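Local coordinates for transferrin binding protein B (PDB 3PQU), which probably binds host transferrin at the outer membrane as the surface lipoprotein of a bacterial receptor for iron acquisition, at residues A[151-156]-A[319-324]; A[374-379]-A[389-394]. All coordinates share one frame; numbering follows the deposited sequence.

Contact 1 (A[151-156]-A[319-324]); sequences GYIYYL and FAVFAA
V321 turns its CG1 anti to its own carbonyl carbon (chi1 -58°), which leaves CG2 in the crowded position between the backbone N and C. Both methyls then meet the strand 151-156. I153 answers with CG2 anti to its backbone N. The contact is face-to-face packing of two beta sheets: strand 150-157 of the N-lobe handle lies against strand 318-326 of the N-lobe barrel. The two short segments run in roughly the same direction, 38° apart, with axes 6.7 Å apart at the closest. That spacing is too wide for backbone pairing, and apolar side chains fill it. I153 CG2 lies 3.8 Å from V321 CG2. I153 CG2 also lies 4.0 Å from F319 CE2. The F319 ring turns its edge to the strand, with I153 O near the ring plane. At the other end, V321 CG1 sits at the edge of the Y155 ring, 4.3 Å from Y155 CD2. The F319 side chain also touches V44 and A46 of the neighbouring handle strand 43-47, and the Y155 side chain touches A308 and K310 of the barrel. All five touching residues are buried. V321 CG2 packs 3.3 Å from the carbonyl oxygen Y154 O.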
ATOM      1  N   GLY A 151     -12.926 -21.277  -2.330  1.00 12.12           N
ATOM      2  CA  GLY A 151     -12.501 -20.100  -1.593  1.00 21.89           C
ATOM      3  C   GLY A 151     -11.307 -19.420  -2.211  1.00 18.31           C
ATOM      4  O   GLY A 151     -11.068 -19.586  -3.408  1.00 16.55           O
ATOM      5  N   TYR A 152     -10.544 -18.696  -1.387  1.00 13.61           N
ATOM      6  CA  TYR A 152      -9.492 -17.808  -1.867  1.00 13.85           C
ATOM      7  C   TYR A 152      -8.262 -17.837  -0.977  1.00 13.46           C
ATOM      8  O   TYR A 152      -8.355 -18.058   0.235  1.00 12.34           O
ATOM      9  CB  TYR A 152     -10.028 -16.379  -1.907  1.00 18.27           C
ATOM     10  CG  TYR A 152     -11.261 -16.213  -2.751  1.00 16.95           C
ATOM     11  CD1 TYR A 152     -11.184 -15.714  -4.048  1.00 29.47           C
ATOM     12  CD2 TYR A 152     -12.508 -16.582  -2.261  1.00 22.26           C
ATOM     13  CE1 TYR A 152     -12.336 -15.568  -4.838  1.00 23.17           C
ATOM     14  CE2 TYR A 152     -13.655 -16.446  -3.035  1.00 28.30           C
ATOM     15  CZ  TYR A 152     -13.562 -15.943  -4.318  1.00 33.10           C
ATOM     16  OH  TYR A 152     -14.708 -15.821  -5.067  1.00 45.28           O
ATOM     17  N   ILE A 153      -7.109 -17.609  -1.583  1.00 14.19           N
ATOM     18  CA  ILE A 153      -5.882 -17.334  -0.833  1.00 11.14           C
ATOM     19  C   ILE A 153      -5.658 -15.833  -0.993  1.00 21.58           C
ATOM     20  O   ILE A 153      -5.854 -15.301  -2.080  1.00 15.37           O
ATOM     21  CB  ILE A 153      -4.705 -18.091  -1.426  1.00 13.14           C
ATOM     22  CG1 ILE A 153      -5.015 -19.613  -1.490  1.00 11.51           C
ATOM     23  CG2 ILE A 153      -3.421 -17.791  -0.647  1.00  8.10           C
ATOM     24  CD1 ILE A 153      -5.390 -20.274  -0.137  1.00 11.00           C
ATOM     25  N   TYR A 154      -5.265 -15.132   0.062  1.00 18.19           N
ATOM     26  CA  TYR A 154      -5.128 -13.687  -0.075  1.00 12.99           C
ATOM     27  C   TYR A 154      -4.204 -13.086   0.973  1.00 14.22           C
ATOM     28  O   TYR A 154      -3.865 -13.729   1.967  1.00 20.01           O
ATOM     29  CB  TYR A 154      -6.505 -13.015   0.037  1.00 11.54           C
ATOM     30  CG  TYR A 154      -6.957 -12.865   1.491  1.00  9.68           C
ATOM     31  CD1 TYR A 154      -6.853 -11.635   2.159  1.00 10.95           C
ATOM     32  CD2 TYR A 154      -7.425 -13.951   2.205  1.00  6.78           C
ATOM     33  CE1 TYR A 154      -7.249 -11.502   3.494  1.00 16.06           C
ATOM     34  CE2 TYR A 154      -7.821 -13.831   3.545  1.00 13.34           C
ATOM     35  CZ  TYR A 154      -7.718 -12.605   4.175  1.00 23.02           C
ATOM     36  OH  TYR A 154      -8.104 -12.483   5.485  1.00 18.70           O
ATOM     37  N   TYR A 155      -3.830 -11.832   0.747  1.00 11.52           N
ATOM     38  CA  TYR A 155      -3.386 -10.972   1.832  1.00  7.34           C
ATOM     39  C   TYR A 155      -3.990  -9.594   1.621  1.00 15.26           C
ATOM     40  O   TYR A 155      -4.284  -9.192   0.494  1.00 16.38           O
ATOM     41  CB  TYR A 155      -1.828 -10.902   1.936  1.00  8.12           C
ATOM     42  CG  TYR A 155      -1.151  -9.951   0.949  1.00 17.94           C
ATOM     43  CD1 TYR A 155      -0.987  -8.600   1.252  1.00 19.34           C
ATOM     44  CD2 TYR A 155      -0.665 -10.411  -0.276  1.00 20.69           C
ATOM     45  CE1 TYR A 155      -0.360  -7.726   0.348  1.00 16.38           C
ATOM     46  CE2 TYR A 155      -0.049  -9.548  -1.184  1.00 18.25           C
ATOM     47  CZ  TYR A 155       0.100  -8.201  -0.863  1.00 25.01           C
ATOM     48  OH  TYR A 155       0.724  -7.333  -1.748  1.00 22.79           O
ATOM     49  N   LEU A 156      -4.172  -8.862   2.709  1.00 14.43           N
ATOM     50  CA  LEU A 156      -4.673  -7.499   2.611  1.00 13.91           C
ATOM     51  C   LEU A 156      -4.115  -6.674   3.756  1.00 19.94           C
ATOM     52  O   LEU A 156      -4.187  -7.083   4.911  1.00 24.07           O
ATOM     53  CB  LEU A 156      -6.202  -7.498   2.689  1.00 18.78           C
ATOM     54  CG  LEU A 156      -6.879  -6.137   2.665  1.00 22.03           C
ATOM     55  CD1 LEU A 156      -6.572  -5.426   1.345  1.00 21.05           C
ATOM     56  CD2 LEU A 156      -8.376  -6.301   2.853  1.00 26.90           C
ATOM     57  N   PHE A 319       0.555 -20.303  -5.990  1.00 14.14           N
ATOM     58  CA  PHE A 319       0.347 -18.926  -5.529  1.00 13.82           C
ATOM     59  C   PHE A 319       0.444 -18.957  -4.001  1.00 18.21           C
ATOM     60  O   PHE A 319      -0.271 -19.727  -3.360  1.00 15.47           O
ATOM     61  CB  PHE A 319      -1.029 -18.372  -5.996  1.00 11.66           C
ATOM     62  CG  PHE A 319      -1.376 -16.996  -5.412  1.00  8.37           C
ATOM     63  CD1 PHE A 319      -0.691 -15.855  -5.819  1.00 16.81           C
ATOM     64  CD2 PHE A 319      -2.351 -16.871  -4.429  1.00 11.56           C
ATOM     65  CE1 PHE A 319      -0.983 -14.605  -5.269  1.00 12.28           C
ATOM     66  CE2 PHE A 319      -2.665 -15.619  -3.875  1.00 12.57           C
ATOM     67  CZ  PHE A 319      -1.970 -14.488  -4.298  1.00 15.43           C
ATOM     68  N   ALA A 320       1.335 -18.139  -3.432  1.00  9.30           N
ATOM     69  CA  ALA A 320       1.596 -18.115  -1.992  1.00  5.80           C
ATOM     70  C   ALA A 320       1.458 -16.694  -1.442  1.00 11.54           C
ATOM     71  O   ALA A 320       1.738 -15.734  -2.152  1.00 16.75           O
ATOM     72  CB  ALA A 320       2.990 -18.638  -1.686  1.00  8.77           C
ATOM     73  N   VAL A 321       1.017 -16.581  -0.184  1.00 17.56           N
ATOM     74  CA  VAL A 321       0.990 -15.302   0.512  1.00 10.02           C
ATOM     75  C   VAL A 321       1.704 -15.473   1.868  1.00 16.50           C
ATOM     76  O   VAL A 321       1.941 -16.587   2.300  1.00 13.33           O
ATOM     77  CB  VAL A 321      -0.448 -14.794   0.721  1.00  6.68           C
ATOM     78  CG1 VAL A 321      -1.169 -14.649  -0.616  1.00  4.92           C
ATOM     79  CG2 VAL A 321      -1.236 -15.729   1.666  1.00  8.48           C
ATOM     80  N   PHE A 322       2.052 -14.370   2.517  1.00 10.32           N
ATOM     81  CA  PHE A 322       2.716 -14.414   3.817  1.00  9.99           C
ATOM     82  C   PHE A 322       2.457 -13.096   4.545  1.00 17.72           C
ATOM     83  O   PHE A 322       2.126 -12.094   3.916  1.00 17.38           O
ATOM     84  CB  PHE A 322       4.234 -14.677   3.678  1.00 10.87           C
ATOM     85  CG  PHE A 322       4.937 -13.735   2.708  1.00 17.89           C
ATOM     86  CD1 PHE A 322       5.445 -12.494   3.139  1.00 13.27           C
ATOM     87  CD2 PHE A 322       5.105 -14.099   1.373  1.00 17.07           C
ATOM     88  CE1 PHE A 322       6.078 -11.647   2.254  1.00 22.00           C
ATOM     89  CE2 PHE A 322       5.751 -13.250   0.468  1.00 23.40           C
ATOM     90  CZ  PHE A 322       6.235 -12.026   0.902  1.00 19.99           C
ATOM     91  N   ALA A 323       2.564 -13.126   5.873  1.00 14.85           N
ATOM     92  CA  ALA A 323       2.288 -11.969   6.709  1.00 15.40           C
ATOM     93  C   ALA A 323       3.055 -12.172   7.996  1.00 22.57           C
ATOM     94  O   ALA A 323       3.154 -13.289   8.482  1.00 14.97           O
ATOM     95  CB  ALA A 323       0.789 -11.848   7.010  1.00 14.76           C
ATOM     96  N   ALA A 324       3.596 -11.099   8.552  1.00 11.47           N
ATOM     97  CA  ALA A 324       4.414 -11.228   9.751  1.00 17.39           C
ATOM     98  C   ALA A 324       4.477  -9.887  10.496  1.00 18.75           C
ATOM     99  O   ALA A 324       4.232  -8.826   9.911  1.00 20.28           O
ATOM    100  CB  ALA A 324       5.830 -11.696   9.355  1.00 10.82           C
TER

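Contact 2 (A[374-379]-A[389-394])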
ATOM      1  N   ASN A 374       1.998  19.960 -19.250  1.00 57.94           N
ATOM      2  CA  ASN A 374       1.934  21.338 -18.765  1.00 45.64           C
ATOM      3  C   ASN A 374       2.628  21.552 -17.421  1.00 55.48           C
ATOM      4  O   ASN A 374       3.070  20.599 -16.775  1.00 49.03           O
ATOM      5  CB  ASN A 374       0.477  21.790 -18.669  1.00 53.03           C
ATOM      6  CG  ASN A 374      -0.197  21.859 -20.020  1.00 73.21           C
ATOM      7  OD1 ASN A 374       0.417  22.256 -21.009  1.00 66.80           O
ATOM      8  ND2 ASN A 374      -1.469  21.477 -20.071  1.00 79.72           N
ATOM      9  N   PHE A 375       2.724  22.815 -17.009  1.00 56.57           N
ATOM     10  CA  PHE A 375       3.281  23.158 -15.705  1.00 55.44           C
ATOM     11  C   PHE A 375       2.478  22.497 -14.595  1.00 45.59           C
ATOM     12  O   PHE A 375       3.041  21.867 -13.708  1.00 48.27           O
ATOM     13  CB  PHE A 375       3.302  24.668 -15.492  1.00 54.31           C
ATOM     14  CG  PHE A 375       3.720  25.072 -14.107  1.00 61.77           C
ATOM     15  CD1 PHE A 375       5.047  24.980 -13.718  1.00 64.29           C
ATOM     16  CD2 PHE A 375       2.786  25.535 -13.191  1.00 57.95           C
ATOM     17  CE1 PHE A 375       5.439  25.347 -12.445  1.00 64.14           C
ATOM     18  CE2 PHE A 375       3.169  25.908 -11.914  1.00 58.70           C
ATOM     19  CZ  PHE A 375       4.499  25.815 -11.539  1.00 62.23           C
ATOM     20  N   LYS A 376       1.161  22.668 -14.638  1.00 49.86           N
ATOM     21  CA  LYS A 376       0.267  21.876 -13.808  1.00 52.01           C
ATOM     22  C   LYS A 376      -0.781  21.260 -14.727  1.00 57.96           C
ATOM     23  O   LYS A 376      -1.133  21.848 -15.748  1.00 48.01           O
ATOM     24  CB  LYS A 376      -0.349  22.707 -12.676  1.00 42.05           C
ATOM     25  CG  LYS A 376      -1.496  23.621 -13.061  1.00 47.13           C
ATOM     26  CD  LYS A 376      -1.982  24.393 -11.833  1.00 61.38           C
ATOM     27  CE  LYS A 376      -3.280  25.148 -12.091  1.00 63.25           C
ATOM     28  NZ  LYS A 376      -3.626  26.032 -10.942  1.00 64.01           N
ATOM     29  N   ASN A 377      -1.253  20.067 -14.380  1.00 51.43           N
ATOM     30  CA  ASN A 377      -2.091  19.290 -15.285  1.00 49.42           C
ATOM     31  C   ASN A 377      -3.336  18.762 -14.600  1.00 48.14           C
ATOM     32  O   ASN A 377      -3.284  18.322 -13.456  1.00 46.31           O
ATOM     33  CB  ASN A 377      -1.276  18.132 -15.867  1.00 47.76           C
ATOM     34  CG  ASN A 377      -0.029  18.613 -16.585  1.00 51.65           C
ATOM     35  OD1 ASN A 377      -0.069  18.926 -17.775  1.00 48.74           O
ATOM     36  ND2 ASN A 377       1.085  18.695 -15.859  1.00 47.07           N
ATOM     37  N   SER A 378      -4.458  18.811 -15.307  1.00 61.05           N
ATOM     38  CA  SER A 378      -5.710  18.300 -14.771  1.00 52.24           C
ATOM     39  C   SER A 378      -5.992  16.884 -15.266  1.00 50.18           C
ATOM     40  O   SER A 378      -5.812  16.577 -16.444  1.00 52.10           O
ATOM     41  CB  SER A 378      -6.866  19.225 -15.146  1.00 56.09           C
ATOM     42  OG  SER A 378      -8.098  18.692 -14.692  1.00 77.24           O
ATOM     43  N   LYS A 379      -6.436  16.028 -14.355  1.00 53.07           N
ATOM     44  CA  LYS A 379      -6.777  14.656 -14.693  1.00 47.92           C
ATOM     45  C   LYS A 379      -8.213  14.366 -14.279  1.00 56.17           C
ATOM     46  O   LYS A 379      -8.638  14.728 -13.177  1.00 46.40           O
ATOM     47  CB  LYS A 379      -5.828  13.680 -13.992  1.00 55.40           C
ATOM     48  CG  LYS A 379      -4.352  13.955 -14.227  1.00 62.57           C
ATOM     49  CD  LYS A 379      -3.957  13.755 -15.683  1.00 62.44           C
ATOM     50  CE  LYS A 379      -2.458  13.953 -15.867  1.00 48.92           C
ATOM     51  NZ  LYS A 379      -2.030  13.656 -17.258  1.00 62.91           N
ATOM     52  N   VAL A 389     -11.592  14.409 -10.264  1.00 60.58           N
ATOM     53  CA  VAL A 389     -10.678  15.270 -10.993  1.00 58.63           C
ATOM     54  C   VAL A 389      -9.579  15.838 -10.075  1.00 58.15           C
ATOM     55  O   VAL A 389      -9.841  16.330  -8.971  1.00 43.36           O
ATOM     56  CB  VAL A 389     -11.431  16.386 -11.744  1.00 62.00           C
ATOM     57  CG1 VAL A 389     -12.643  16.829 -10.953  1.00 72.78           C
ATOM     58  CG2 VAL A 389     -10.501  17.552 -12.038  1.00 58.79           C
ATOM     59  N   ALA A 390      -8.337  15.740 -10.531  1.00 45.96           N
ATOM     60  CA  ALA A 390      -7.197  16.209  -9.753  1.00 40.22           C
ATOM     61  C   ALA A 390      -6.369  17.176 -10.581  1.00 45.71           C
ATOM     62  O   ALA A 390      -6.118  16.948 -11.765  1.00 45.68           O
ATOM     63  CB  ALA A 390      -6.342  15.046  -9.308  1.00 39.29           C
ATOM     64  N   VAL A 391      -5.949  18.263  -9.953  1.00 49.88           N
ATOM     65  CA  VAL A 391      -5.096  19.240 -10.616  1.00 44.13           C
ATOM     66  C   VAL A 391      -3.756  19.276  -9.895  1.00 50.53           C
ATOM     67  O   VAL A 391      -3.653  19.779  -8.777  1.00 55.24           O
ATOM     68  CB  VAL A 391      -5.749  20.624 -10.622  1.00 52.93           C
ATOM     69  CG1 VAL A 391      -4.842  21.642 -11.298  1.00 56.76           C
ATOM     70  CG2 VAL A 391      -7.101  20.559 -11.325  1.00 46.84           C
ATOM     71  N   ALA A 392      -2.729  18.734 -10.538  1.00 45.42           N
ATOM     72  CA  ALA A 392      -1.452  18.487  -9.873  1.00 40.43           C
ATOM     73  C   ALA A 392      -0.332  19.402 -10.369  1.00 51.74           C
ATOM     74  O   ALA A 392      -0.181  19.618 -11.570  1.00 41.59           O
ATOM     75  CB  ALA A 392      -1.053  17.038 -10.037  1.00 36.98           C
ATOM     76  N   CYS A 393       0.454  19.916  -9.425  1.00 44.70           N
ATOM     77  CA  CYS A 393       1.607  20.762  -9.712  1.00 43.77           C
ATOM     78  C   CYS A 393       2.841  20.113  -9.085  1.00 45.18           C
ATOM     79  O   CYS A 393       2.699  19.399  -8.095  1.00 53.38           O
ATOM     80  CB  CYS A 393       1.375  22.129  -9.078  1.00 39.96           C
ATOM     81  SG  CYS A 393       2.372  23.440  -9.770  1.00 69.85           S
ATOM     82  N   CYS A 394       4.042  20.315  -9.634  1.00 35.35           N
ATOM     83  CA  CYS A 394       4.291  21.022 -10.892  1.00 48.23           C
ATOM     84  C   CYS A 394       5.307  20.235 -11.709  1.00 52.24           C
ATOM     85  O   CYS A 394       5.989  19.351 -11.190  1.00 40.33           O
ATOM     86  CB  CYS A 394       4.900  22.404 -10.644  1.00 49.62           C
ATOM     87  SG  CYS A 394       4.310  23.257  -9.189  1.00 60.31           S
TER
HETATM   88  O   HOH W   1       1.232  17.559 -13.018  1.00 41.00           O
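Four backbone hydrogen bonds join N377 and K379 to A392 and A390, making the antiparallel ladder of a beta hairpin in the C-lobe handle. In the pair K379-A390, K379 N reaches A390 O at 2.8 Å, and A390 N to K379 O is also 2.8 Å. Both lie in the carbonyl planes. N377 N to A392 O and A392 N to N377 O are each 3.0 Å, and both donors are tilted from the carbonyl planes. The N377 side chain holds the backbone of N374 through two hydrogen bonds. N377 OD1 takes N374 N-H on a lone pair, at 2.7 Å from N374 N, and N377 ND2 donates to N374 O from above the carbonyl plane. A water accepts from N377 ND2 and donates to A392 O, so that oxygen serves both N377 N and the water. Between the two bonded pairs, S378 and V391 form a non-hydrogen-bonded pair with their side chains on one face. The extended K376 chain passes V391, with K376 CE 3.9 Å from V391 CG1, and K376 NZ bonds to A457 O. At the open end of the hairpin, away from its turn, F375 has CG anti to its backbone N (chi1 173°), which brings its ring against the C393-C394 disulfide. C394 CB lies over one face of the F375 ring, 3.8 Å from the centroid, a CH-pi contact. Both sulfurs approach obliquely, with C393 SG 3.4 Å from F375 CE2. The disulfide joins adjacent residues across a cis peptide, a tight eight-membered ring. The strand end is therefore covalently stiffened, and the aromatic contact is consistent with dispersion between ring and sulfur.

How the contacts relate
The chain enters the N-lobe handle first and lays down strand 150-157. It then builds the N-lobe barrel, and strand 318-326 returns to pack on the handle. Contact 1 thus closes a long loop, with 162 residues between its segments. The chain next passes into the C-lobe handle. There contact 2 closes a short loop, with nine residues between its segments, on the hairpin of strands 376-383 and 386-393. The two loops follow in series and neither nest nor cross. Contact 1 joins handle to barrel within the N-lobe. Contact 2 pairs two C-lobe handle strands, and its disulfide end lies against strand 436-448 of the C-lobe barrel. Their centres are about 37 Å apart, on opposite sides of the chain's centre.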